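Local coordinates for novel protein similar to vertebrate potassium voltage-gated channel, subfamily H (Eag-related) family (Danio rerio, PDB 3UKN), which probably forms the pore-forming subunit of a voltage-gated potassium channel, this piece being its cytoplasmic C-linker and cyclic nucleotide-binding homology domain, at residues R11-T16 and W46-G51; K19-F24 and Q36-C41. One frame throughout, in Å; residues are numbered along the deposited sequence.

Interaction 1: R11-T16 and W46-G51; sequences RSLYHT and WSVNNG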
# COMPACT_ATOMS: atom_id res chain seq x y z
N ARG B 11 1.32 -1.13 -16.05
CA ARG B 11 0.29 -0.51 -15.25
C ARG B 11 0.39 1.02 -15.34
O ARG B 11 1.43 1.57 -15.73
CB ARG B 11 0.40 -0.97 -13.79
N SER B 12 -0.71 1.68 -15.00
CA SER B 12 -0.72 3.12 -14.77
C SER B 12 -1.46 3.38 -13.48
O SER B 12 -2.62 3.02 -13.35
CB SER B 12 -1.41 3.86 -15.90
OG SER B 12 -1.88 5.12 -15.45
N LEU B 13 -0.82 4.00 -12.51
CA LEU B 13 -1.46 4.24 -11.23
C LEU B 13 -2.76 5.04 -11.35
O LEU B 13 -3.78 4.68 -10.75
CB LEU B 13 -0.50 4.93 -10.28
CG LEU B 13 0.77 4.14 -9.91
CD1 LEU B 13 1.89 5.10 -9.55
CD2 LEU B 13 0.47 3.19 -8.76
N TYR B 14 -2.72 6.14 -12.10
CA TYR B 14 -3.90 6.96 -12.38
C TYR B 14 -5.08 6.09 -12.85
O TYR B 14 -6.18 6.23 -12.34
CB TYR B 14 -3.58 8.01 -13.44
CG TYR B 14 -4.72 8.97 -13.72
CD1 TYR B 14 -5.05 9.97 -12.82
CD2 TYR B 14 -5.46 8.87 -14.90
CE1 TYR B 14 -6.09 10.84 -13.07
CE2 TYR B 14 -6.49 9.74 -15.15
CZ TYR B 14 -6.80 10.73 -14.24
OH TYR B 14 -7.83 11.61 -14.49
N HIS B 15 -4.84 5.21 -13.82
CA HIS B 15 -5.93 4.40 -14.37
C HIS B 15 -6.40 3.34 -13.39
O HIS B 15 -7.60 3.08 -13.27
CB HIS B 15 -5.51 3.75 -15.68
CG HIS B 15 -5.27 4.73 -16.79
ND1 HIS B 15 -4.08 5.43 -16.92
CD2 HIS B 15 -6.07 5.16 -17.79
CE1 HIS B 15 -4.16 6.23 -17.96
NE2 HIS B 15 -5.35 6.09 -18.51
N THR B 16 -5.46 2.74 -12.67
CA THR B 16 -5.81 1.81 -11.60
C THR B 16 -6.62 2.52 -10.50
O THR B 16 -7.62 1.98 -10.02
CB THR B 16 -4.57 1.13 -11.00
OG1 THR B 16 -4.04 0.21 -11.96
CG2 THR B 16 -4.94 0.36 -9.72
N TRP B 46 -5.31 14.57 -7.82
CA TRP B 46 -4.39 13.45 -8.06
C TRP B 46 -2.91 13.82 -8.22
O TRP B 46 -2.57 14.83 -8.82
CB TRP B 46 -4.83 12.68 -9.30
CG TRP B 46 -3.82 11.68 -9.78
CD1 TRP B 46 -2.91 11.85 -10.79
CD2 TRP B 46 -3.60 10.36 -9.26
NE1 TRP B 46 -2.14 10.71 -10.93
CE2 TRP B 46 -2.55 9.78 -10.00
CE3 TRP B 46 -4.21 9.60 -8.24
CZ2 TRP B 46 -2.09 8.49 -9.76
CZ3 TRP B 46 -3.74 8.32 -8.00
CH2 TRP B 46 -2.70 7.77 -8.76
N SER B 47 -2.04 12.96 -7.69
CA SER B 47 -0.62 12.94 -8.06
C SER B 47 -0.11 11.50 -7.98
O SER B 47 -0.60 10.70 -7.18
CB SER B 47 0.21 13.84 -7.15
OG SER B 47 0.32 13.29 -5.85
N VAL B 48 0.86 11.15 -8.80
CA VAL B 48 1.45 9.82 -8.67
C VAL B 48 2.07 9.66 -7.30
O VAL B 48 1.93 8.60 -6.69
CB VAL B 48 2.49 9.53 -9.73
CG1 VAL B 48 3.28 8.27 -9.35
CG2 VAL B 48 1.81 9.37 -11.07
N ASN B 49 2.74 10.69 -6.82
CA ASN B 49 3.44 10.62 -5.54
C ASN B 49 2.52 10.16 -4.43
O ASN B 49 2.92 9.34 -3.61
CB ASN B 49 4.09 11.97 -5.18
CG ASN B 49 4.74 11.96 -3.80
OD1 ASN B 49 5.74 11.29 -3.58
ND2 ASN B 49 4.16 12.70 -2.87
N ASN B 50 1.29 10.66 -4.40
CA ASN B 50 0.35 10.26 -3.37
C ASN B 50 -0.39 8.95 -3.65
O ASN B 50 -1.07 8.41 -2.76
CB ASN B 50 -0.66 11.39 -3.07
CG ASN B 50 -0.04 12.50 -2.24
OD1 ASN B 50 1.16 12.51 -1.99
ND2 ASN B 50 -0.87 13.45 -1.82
N GLY B 51 -0.27 8.43 -4.86
CA GLY B 51 -0.96 7.20 -5.20
C GLY B 51 -0.08 6.00 -5.52
O GLY B 51 -0.52 5.04 -6.17
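At the base of the helical hairpin that opens the C-linker, the first turn of helix 13-27 packs against the chain that leaves the hairpin's second helix, 32-45. The meeting place is the indole of Trp-46, the first residue to depart from helical geometry. With CG anti to the backbone N (chi1 169°), Trp-46 sends its ring toward the helix start, where Tyr-14, itself at chi1 -176°, meets it edge-to-face. The ring planes stand at 69°. Tyr-14 CD1 lies 3.4 Å above the indole plane, over the pyrrole part; its distance to Trp-46 CD1 is 3.5 Å. The benzene part continues under the backbone, with CZ2 of Trp-46 3.4 Å from Tyr-14 N. On the opposite face sits Val-48 N, 3.5 Å above the plane, so the indole is sandwiched between helix start and its own following chain. Its NE1 is satisfied by a hydrogen bond to Glu-107.

Leu-13 completes the apolar surface. Its CB lies in the indole plane at the edge, 3.9 Å from Trp-46 CH2. The Leu-13 and Val-48 side chains cross at about a right angle, CD1 pressing on Val-48 CG1 at 3.5 Å, tighter than usual van der Waals contact. The other branch, CD2, rests 3.3 Å from Gly-51 O.

Ser-12 sits at the N-cap position of helix 13-27, and its OG bonds the edge of the His-15 ring at ND1, 2.7 Å away. Across the contact, Ser-47 OG accepts from Asn-50 N in an ST motif. Backbone hydrogen bonds between Val-48 and Phe-108 and between Asn-49 and Leu-109 tie 46-51 to strand 108-110, a strand of the cyclic nucleotide-binding homology domain's beta roll.

Interaction 2: K19-F24 and Q36-C41; sequences KDLKDF and QRMLEC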
# COMPACT_ATOMS: atom_id res chain seq x y z
N LYS B 19 -10.23 3.27 -11.81
CA LYS B 19 -11.11 2.11 -11.79
C LYS B 19 -11.53 1.79 -10.36
O LYS B 19 -12.70 1.50 -10.09
CB LYS B 19 -10.47 0.90 -12.46
CG LYS B 19 -10.27 1.06 -13.96
CD LYS B 19 -10.01 -0.28 -14.64
CE LYS B 19 -9.01 -0.16 -15.77
NZ LYS B 19 -7.66 0.22 -15.27
N ASP B 20 -10.58 1.85 -9.43
CA ASP B 20 -10.89 1.57 -8.04
C ASP B 20 -11.89 2.59 -7.49
O ASP B 20 -12.72 2.24 -6.65
CB ASP B 20 -9.62 1.56 -7.19
CG ASP B 20 -8.75 0.34 -7.45
OD1 ASP B 20 -9.08 -0.44 -8.38
OD2 ASP B 20 -7.73 0.15 -6.76
N LEU B 21 -11.79 3.84 -7.95
CA LEU B 21 -12.74 4.87 -7.53
C LEU B 21 -14.14 4.59 -8.08
O LEU B 21 -15.15 4.78 -7.41
CB LEU B 21 -12.27 6.24 -7.98
CG LEU B 21 -13.06 7.39 -7.36
CD1 LEU B 21 -13.06 7.25 -5.85
CD2 LEU B 21 -12.46 8.73 -7.79
N LYS B 22 -14.20 4.15 -9.33
CA LYS B 22 -15.47 3.79 -9.92
C LYS B 22 -16.10 2.56 -9.25
O LYS B 22 -17.30 2.56 -8.99
CB LYS B 22 -15.31 3.63 -11.43
CG LYS B 22 -15.08 4.96 -12.13
CD LYS B 22 -14.86 4.81 -13.64
CE LYS B 22 -14.79 6.18 -14.30
NZ LYS B 22 -14.64 6.13 -15.79
N ASP B 23 -15.30 1.54 -8.96
CA ASP B 23 -15.78 0.39 -8.21
C ASP B 23 -16.45 0.84 -6.93
O ASP B 23 -17.58 0.44 -6.63
CB ASP B 23 -14.62 -0.52 -7.85
CG ASP B 23 -14.38 -1.60 -8.87
OD1 ASP B 23 -14.73 -1.39 -10.06
OD2 ASP B 23 -13.84 -2.65 -8.49
N PHE B 24 -15.75 1.67 -6.16
CA PHE B 24 -16.25 2.10 -4.86
C PHE B 24 -17.60 2.81 -4.95
O PHE B 24 -18.46 2.61 -4.10
CB PHE B 24 -15.22 2.99 -4.18
CG PHE B 24 -15.66 3.54 -2.85
CD1 PHE B 24 -15.25 2.94 -1.66
CD2 PHE B 24 -16.44 4.69 -2.77
CE1 PHE B 24 -15.63 3.47 -0.43
CE2 PHE B 24 -16.83 5.21 -1.54
CZ PHE B 24 -16.42 4.61 -0.37
N GLN B 36 -20.20 12.17 -9.64
CA GLN B 36 -19.60 13.23 -10.46
C GLN B 36 -18.63 14.07 -9.63
O GLN B 36 -17.51 14.32 -10.04
CB GLN B 36 -20.69 14.11 -11.08
CG GLN B 36 -20.79 14.02 -12.60
CD GLN B 36 -22.08 14.62 -13.16
OE1 GLN B 36 -23.19 14.32 -12.68
NE2 GLN B 36 -21.95 15.48 -14.16
N ARG B 37 -19.06 14.52 -8.45
CA ARG B 37 -18.19 15.29 -7.57
C ARG B 37 -16.87 14.56 -7.30
O ARG B 37 -15.80 15.18 -7.28
CB ARG B 37 -18.87 15.60 -6.24
CG ARG B 37 -20.09 16.47 -6.37
CD ARG B 37 -20.89 16.47 -5.08
NE ARG B 37 -20.14 17.07 -3.98
CZ ARG B 37 -20.51 16.99 -2.71
NH1 ARG B 37 -21.61 16.32 -2.38
NH2 ARG B 37 -19.79 17.56 -1.76
N MET B 38 -16.96 13.25 -7.10
CA MET B 38 -15.81 12.42 -6.74
C MET B 38 -14.82 12.26 -7.88
O MET B 38 -13.61 12.32 -7.66
CB MET B 38 -16.27 11.04 -6.25
CG MET B 38 -17.11 11.08 -4.97
SD MET B 38 -17.90 9.50 -4.55
CE MET B 38 -16.50 8.43 -4.29
N LEU B 39 -15.33 12.06 -9.09
CA LEU B 39 -14.48 11.86 -10.26
C LEU B 39 -13.72 13.12 -10.68
O LEU B 39 -12.58 13.05 -11.13
CB LEU B 39 -15.30 11.31 -11.44
CG LEU B 39 -15.92 9.93 -11.18
CD1 LEU B 39 -16.58 9.37 -12.44
CD2 LEU B 39 -14.88 8.94 -10.61
N GLU B 40 -14.36 14.28 -10.52
CA GLU B 40 -13.70 15.54 -10.84
C GLU B 40 -12.79 15.99 -9.70
O GLU B 40 -11.77 16.64 -9.93
CB GLU B 40 -14.69 16.63 -11.29
CG GLU B 40 -15.90 16.84 -10.38
CD GLU B 40 -17.06 17.58 -11.09
OE1 GLU B 40 -18.04 17.93 -10.40
OE2 GLU B 40 -16.99 17.81 -12.32
N CYS B 41 -13.14 15.64 -8.47
CA CYS B 41 -12.23 15.91 -7.36
C CYS B 41 -11.01 14.97 -7.41
O CYS B 41 -9.88 15.39 -7.16
CB CYS B 41 -12.95 15.82 -6.01
SG CYS B 41 -11.87 16.08 -4.59
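Leu-21 is the first residue of 19-24 to reach helix 36-41, in a side-by-side antiparallel helix pair whose local axes approach to 10.8 Å at 166°. Its CG is anti to the backbone N (chi1 -169°), which directs both methyls across the interface. CD1 meets the Met-38 methyl CE at 4.0 Å; CD2 slides past the Leu-39 side chain, running the opposite way, and touches its CD2 at 3.7 Å. The same Leu-21 methyl also lies against the backbone at Met-38 O. The next residue, Lys-22, is extended beyond CG and crosses Leu-39 at about a right angle on the exposed flank, with CE 4.1 Å from Leu-39 CD1. Phe-24 comes last: its side chain, anti to its backbone N, crosses Met-38 at about a right angle, and CD2 stands 4.0 Å from Met-38 CE. The bend of Met-38 at chi3 (63°) places that one methyl against both Leu-21 and Phe-24. The side chains of Leu-21, Phe-24, Met-38 and Leu-39 thus meet through apolar contacts, consistent with the fairly wide axis separation being bridged by side-chain ends.

The hairpin of helices 13-27 and 32-45 extends this packing to Ile-25 and to Leu-30 in the connecting loop. The second subunit packs on the same side chains: Leu-21 on Leu-57 of that chain and Met-38 on its Ile-69 in helix 63-71, while Arg-37 forms a salt bridge with its Asp-68.

Both interactions start from helix 13-27: interaction 2 joins it to helix 32-45, interaction 1 to the loop that follows that helix, and their centres are about 13 Å apart. Interaction 2 is nested along the chain inside the loop that interaction 1 closes, so 19-24 with 36-41 holds the shafts of the helices together while 11-16 with 46-51 holds their base. Their surroundings differ. The centre of interaction 1 lies about 10 Å from the centre of the chain, beside strand 108-110, whereas that of interaction 2 is about 23 Å out, where the second subunit packs on the hairpin. Phe-42, directly after 36-41, meets the rings of both Tyr-14 and Trp-46.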